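Long-range contact in fibronectin type III domain-containing protein (Simiduia agarivorans, PDB 6P2K), which probably hydrolyses the glucan backbone of xyloglucan, as a glycoside hydrolase family 74 enzyme whose catalytic part is built from beta-propellers: residues Asn25-Val39 with Asn58-Ser70. Sequence-based numbering, arbitrary orientation.
Sequences NQANVVYMASDMEGV and NRVFAVAVTPGNS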
loop_
_atom_site.group_PDB
_atom_site.type_symbol
_atom_site.label_atom_id
_atom_site.label_comp_id
_atom_site.label_asym_id
_atom_site.label_seq_id
_atom_site.Cartn_x
_atom_site.Cartn_y
_atom_site.Cartn_z
ATOM N N ASN B 25 -36.949 -27.312 -41.276
ATOM C CA ASN B 25 -36.829 -28.755 -41.436
ATOM C C ASN B 25 -35.967 -29.404 -40.361
ATOM O O ASN B 25 -36.133 -30.601 -40.098
ATOM C CB ASN B 25 -36.243 -29.091 -42.809
ATOM C CG ASN B 25 -36.978 -28.406 -43.941
ATOM O OD1 ASN B 25 -38.099 -28.778 -44.282
ATOM N ND2 ASN B 25 -36.345 -27.400 -44.536
ATOM N N GLN B 26 -35.058 -28.656 -39.738
ATOM C CA GLN B 26 -34.084 -29.228 -38.813
ATOM C C GLN B 26 -33.976 -28.331 -37.590
ATOM O O GLN B 26 -33.514 -27.190 -37.699
ATOM C CB GLN B 26 -32.715 -29.376 -39.472
ATOM C CG GLN B 26 -32.672 -30.170 -40.754
ATOM C CD GLN B 26 -31.287 -30.144 -41.357
ATOM O OE1 GLN B 26 -30.559 -31.135 -41.316
ATOM N NE2 GLN B 26 -30.901 -28.994 -41.898
ATOM N N ALA B 27 -34.362 -28.848 -36.427
ATOM C CA ALA B 27 -34.177 -28.095 -35.196
ATOM C C ALA B 27 -32.692 -27.883 -34.924
ATOM O O ALA B 27 -31.861 -28.744 -35.224
ATOM C CB ALA B 27 -34.839 -28.819 -34.027
ATOM N N ASN B 28 -32.368 -26.713 -34.371
ATOM C CA ASN B 28 -31.022 -26.256 -34.033
ATOM C C ASN B 28 -30.202 -25.849 -35.254
ATOM O O ASN B 28 -29.011 -25.540 -35.110
ATOM C CB ASN B 28 -30.251 -27.300 -33.214
ATOM C CG ASN B 28 -30.988 -27.697 -31.946
ATOM O OD1 ASN B 28 -31.451 -26.839 -31.195
ATOM N ND2 ASN B 28 -31.111 -28.999 -31.711
ATOM N N VAL B 29 -30.798 -25.815 -36.444
ATOM C CA VAL B 29 -30.123 -25.349 -37.653
ATOM C C VAL B 29 -30.586 -23.927 -37.944
ATOM O O VAL B 29 -31.777 -23.684 -38.166
ATOM C CB VAL B 29 -30.397 -26.275 -38.849
ATOM C CG1 VAL B 29 -29.781 -25.690 -40.105
ATOM C CG2 VAL B 29 -29.822 -27.652 -38.571
ATOM N N VAL B 30 -29.646 -22.980 -37.932
ATOM C CA VAL B 30 -29.949 -21.568 -38.138
ATOM C C VAL B 30 -28.910 -20.949 -39.060
ATOM O O VAL B 30 -27.758 -21.391 -39.128
ATOM C CB VAL B 30 -29.999 -20.779 -36.809
ATOM C CG1 VAL B 30 -31.210 -21.192 -35.990
ATOM C CG2 VAL B 30 -28.716 -20.990 -36.019
ATOM N N TYR B 31 -29.327 -19.899 -39.764
ATOM C CA TYR B 31 -28.459 -19.116 -40.629
ATOM C C TYR B 31 -28.465 -17.674 -40.149
ATOM O O TYR B 31 -29.501 -17.163 -39.710
ATOM C CB TYR B 31 -28.914 -19.198 -42.085
ATOM C CG TYR B 31 -28.798 -20.592 -42.652
ATOM C CD1 TYR B 31 -29.810 -21.526 -42.468
ATOM C CD2 TYR B 31 -27.665 -20.982 -43.350
ATOM C CE1 TYR B 31 -29.699 -22.805 -42.978
ATOM C CE2 TYR B 31 -27.545 -22.257 -43.863
ATOM C CZ TYR B 31 -28.563 -23.164 -43.675
ATOM O OH TYR B 31 -28.438 -24.434 -44.181
ATOM N N MET B 32 -27.304 -17.026 -40.216
ATOM C CA MET B 32 -27.162 -15.640 -39.791
ATOM C C MET B 32 -26.768 -14.781 -40.982
ATOM O O MET B 32 -25.853 -15.134 -41.734
ATOM C CB MET B 32 -26.126 -15.493 -38.676
ATOM C CG MET B 32 -26.106 -14.097 -38.067
ATOM S SD MET B 32 -24.729 -13.102 -38.660
ATOM C CE MET B 32 -23.402 -13.935 -37.813
ATOM N N ALA B 33 -27.453 -13.653 -41.138
ATOM C CA ALA B 33 -27.212 -12.728 -42.238
ATOM C C ALA B 33 -26.397 -11.550 -41.717
ATOM O O ALA B 33 -26.919 -10.694 -40.994
ATOM C CB ALA B 33 -28.530 -12.258 -42.848
ATOM N N SER B 34 -25.119 -11.517 -42.073
ATOM C CA SER B 34 -24.272 -10.363 -41.822
ATOM C C SER B 34 -24.346 -9.411 -43.011
ATOM O O SER B 34 -24.905 -9.735 -44.062
ATOM C CB SER B 34 -22.831 -10.799 -41.577
ATOM O OG SER B 34 -22.232 -11.220 -42.790
ATOM N N ASP B 35 -23.777 -8.222 -42.847
ATOM C CA ASP B 35 -23.749 -7.266 -43.945
ATOM C C ASP B 35 -22.393 -7.186 -44.637
ATOM O O ASP B 35 -22.272 -6.476 -45.642
ATOM C CB ASP B 35 -24.187 -5.872 -43.466
ATOM C CG ASP B 35 -23.453 -5.409 -42.222
ATOM O OD1 ASP B 35 -22.603 -6.162 -41.697
ATOM O OD2 ASP B 35 -23.734 -4.279 -41.767
ATOM N N MET B 36 -21.377 -7.908 -44.148
ATOM C CA MET B 36 -20.081 -7.916 -44.816
ATOM C C MET B 36 -19.397 -9.279 -44.857
ATOM O O MET B 36 -18.302 -9.373 -45.418
ATOM C CB MET B 36 -19.135 -6.892 -44.161
ATOM C CG MET B 36 -19.611 -5.451 -44.313
ATOM S SD MET B 36 -18.430 -4.201 -43.797
ATOM C CE MET B 36 -17.458 -4.014 -45.290
ATOM N N GLU B 37 -20.001 -10.334 -44.304
ATOM C CA GLU B 37 -19.423 -11.676 -44.339
ATOM C C GLU B 37 -20.311 -12.692 -45.041
ATOM O O GLU B 37 -19.993 -13.886 -45.024
ATOM C CB GLU B 37 -19.127 -12.191 -42.925
ATOM C CG GLU B 37 -17.881 -11.631 -42.298
ATOM C CD GLU B 37 -18.048 -10.189 -41.913
ATOM O OE1 GLU B 37 -17.139 -9.394 -42.224
ATOM O OE2 GLU B 37 -19.093 -9.854 -41.311
ATOM N N GLY B 38 -21.416 -12.266 -45.643
ATOM C CA GLY B 38 -22.324 -13.241 -46.213
ATOM C C GLY B 38 -23.088 -13.970 -45.123
ATOM O O GLY B 38 -23.449 -13.395 -44.090
ATOM N N VAL B 39 -23.323 -15.261 -45.345
ATOM C CA VAL B 39 -24.196 -16.071 -44.503
ATOM C C VAL B 39 -23.347 -17.012 -43.660
ATOM O O VAL B 39 -22.463 -17.700 -44.185
ATOM C CB VAL B 39 -25.210 -16.863 -45.349
ATOM C CG1 VAL B 39 -26.010 -17.822 -44.474
ATOM C CG2 VAL B 39 -26.131 -15.917 -46.095
ATOM N N ASN B 58 -21.873 -9.633 -50.369
ATOM C CA ASN B 58 -21.917 -10.162 -49.012
ATOM C C ASN B 58 -22.817 -9.366 -48.073
ATOM O O ASN B 58 -22.875 -9.684 -46.880
ATOM C CB ASN B 58 -20.500 -10.238 -48.438
ATOM C CG ASN B 58 -19.718 -11.411 -48.993
ATOM O OD1 ASN B 58 -20.288 -12.457 -49.311
ATOM N ND2 ASN B 58 -18.410 -11.245 -49.116
ATOM N N ARG B 59 -23.529 -8.360 -48.575
ATOM C CA ARG B 59 -24.529 -7.651 -47.776
ATOM C C ARG B 59 -25.836 -8.429 -47.875
ATOM O O ARG B 59 -26.622 -8.251 -48.808
ATOM C CB ARG B 59 -24.683 -6.214 -48.253
ATOM C CG ARG B 59 -25.483 -5.322 -47.313
ATOM C CD ARG B 59 -25.184 -3.852 -47.557
ATOM N NE ARG B 59 -23.814 -3.503 -47.186
ATOM C CZ ARG B 59 -23.461 -3.021 -45.998
ATOM N NH1 ARG B 59 -24.376 -2.831 -45.058
ATOM N NH2 ARG B 59 -22.193 -2.729 -45.748
ATOM N N VAL B 60 -26.070 -9.310 -46.904
ATOM C CA VAL B 60 -27.198 -10.236 -46.940
ATOM C C VAL B 60 -28.371 -9.639 -46.178
ATOM O O VAL B 60 -28.228 -9.228 -45.020
ATOM C CB VAL B 60 -26.805 -11.602 -46.356
ATOM C CG1 VAL B 60 -27.997 -12.547 -46.381
ATOM C CG2 VAL B 60 -25.636 -12.190 -47.124
ATOM N N PHE B 61 -29.541 -9.607 -46.823
ATOM C CA PHE B 61 -30.751 -9.078 -46.214
ATOM C C PHE B 61 -31.778 -10.146 -45.862
ATOM O O PHE B 61 -32.697 -9.855 -45.089
ATOM C CB PHE B 61 -31.409 -8.047 -47.143
ATOM C CG PHE B 61 -30.619 -6.781 -47.304
ATOM C CD1 PHE B 61 -30.179 -6.075 -46.199
ATOM C CD2 PHE B 61 -30.321 -6.295 -48.565
ATOM C CE1 PHE B 61 -29.453 -4.909 -46.347
ATOM C CE2 PHE B 61 -29.594 -5.130 -48.718
ATOM C CZ PHE B 61 -29.160 -4.438 -47.607
ATOM N N ALA B 62 -31.656 -11.359 -46.398
ATOM C CA ALA B 62 -32.656 -12.387 -46.148
ATOM C C ALA B 62 -32.084 -13.763 -46.459
ATOM O O ALA B 62 -31.270 -13.923 -47.373
ATOM C CB ALA B 62 -33.923 -12.150 -46.978
ATOM N N VAL B 63 -32.524 -14.750 -45.684
ATOM C CA VAL B 63 -32.202 -16.155 -45.907
ATOM C C VAL B 63 -33.473 -16.966 -45.696
ATOM O O VAL B 63 -34.224 -16.723 -44.746
ATOM C CB VAL B 63 -31.077 -16.651 -44.970
ATOM C CG1 VAL B 63 -30.790 -18.125 -45.208
ATOM C CG2 VAL B 63 -29.813 -15.833 -45.158
ATOM N N ALA B 64 -33.719 -17.928 -46.584
ATOM C CA ALA B 64 -34.881 -18.799 -46.467
ATOM C C ALA B 64 -34.511 -20.209 -46.896
ATOM O O ALA B 64 -33.870 -20.400 -47.933
ATOM C CB ALA B 64 -36.055 -18.285 -47.310
ATOM N N VAL B 65 -34.914 -21.191 -46.093
ATOM C CA VAL B 65 -34.723 -22.603 -46.403
ATOM C C VAL B 65 -36.036 -23.157 -46.934
ATOM O O VAL B 65 -37.108 -22.858 -46.398
ATOM C CB VAL B 65 -34.248 -23.385 -45.163
ATOM C CG1 VAL B 65 -33.736 -24.754 -45.565
ATOM C CG2 VAL B 65 -33.170 -22.609 -44.428
ATOM N N THR B 66 -35.958 -23.963 -47.982
ATOM C CA THR B 66 -37.173 -24.474 -48.602
ATOM C C THR B 66 -37.863 -25.468 -47.677
ATOM O O THR B 66 -37.217 -26.401 -47.186
ATOM C CB THR B 66 -36.868 -25.144 -49.934
ATOM O OG1 THR B 66 -35.916 -26.193 -49.733
ATOM C CG2 THR B 66 -36.325 -24.134 -50.924
ATOM N N PRO B 67 -39.153 -25.298 -47.406
ATOM C CA PRO B 67 -39.899 -26.338 -46.694
ATOM C C PRO B 67 -39.807 -27.674 -47.420
ATOM O O PRO B 67 -40.089 -27.772 -48.616
ATOM C CB PRO B 67 -41.333 -25.797 -46.685
ATOM C CG PRO B 67 -41.161 -24.313 -46.770
ATOM C CD PRO B 67 -39.964 -24.093 -47.641
ATOM N N GLY B 68 -39.391 -28.704 -46.688
ATOM C CA GLY B 68 -39.275 -30.037 -47.234
ATOM C C GLY B 68 -37.959 -30.349 -47.911
ATOM O O GLY B 68 -37.767 -31.490 -48.353
ATOM N N ASN B 69 -37.046 -29.382 -48.015
ATOM C CA ASN B 69 -35.753 -29.625 -48.658
ATOM C C ASN B 69 -34.749 -28.651 -48.038
ATOM O O ASN B 69 -34.506 -27.565 -48.571
ATOM C CB ASN B 69 -35.840 -29.468 -50.169
ATOM C CG ASN B 69 -34.491 -29.611 -50.854
ATOM O OD1 ASN B 69 -33.523 -30.089 -50.262
ATOM N ND2 ASN B 69 -34.423 -29.195 -52.113
ATOM N N SER B 70 -34.159 -29.062 -46.916
ATOM C CA SER B 70 -33.189 -28.227 -46.214
ATOM C C SER B 70 -31.897 -28.018 -46.997
ATOM O O SER B 70 -31.006 -27.316 -46.506
ATOM C CB SER B 70 -32.874 -28.829 -44.843
ATOM O OG SER B 70 -32.393 -30.155 -44.960
HETATM O O HOH W 1 -30.419 -26.369 -44.239
#
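V60, V63 and V65 form a row of knobs on strand 60-66, and Y31, A33 and V39 supply the relief they fit. The shallow spot is A33: CG1 of V60 comes within 3.6 Å of A33 CB, while its other branch, CG2, lies against the bare CA of G38. V39 and V63 meet tip to tip, CG2 to CG2. Y31 drops its CB onto V63 CG1, and its ring crosses V65, with CE1 3.8 Å from V65 CG2; beyond, its hydroxyl donates to a water that in turn donates to S70 O.

Polar clasps close both ends. With CG turned away from its own carbonyl carbon (chi1 -51°), N25 dips its amide into the 66-69 turn: OD1 takes the N-H of G68 at 2.7 Å, and ND2 gives to T66 O at 3.0 Å, approaching from the face opposite N69 N. Cut back to an alanine, this position is likely to leave G68 N without its acceptor and T66 O with N69 N alone, the turn less firmly held. At the other end, V60 N binds S34 O and G38 N binds N58 O, while the R59 guanidinium lies over D35 CB and O; its NH1 salt-bridges D124, a zinc ligand, and NH2 hydrogen-bonds Q713.

Two four-stranded antiparallel sheets thus pack face to face, as neighbouring blades of a beta-propeller do, with the inner strands 17-22 and 60-66 each starting a blade.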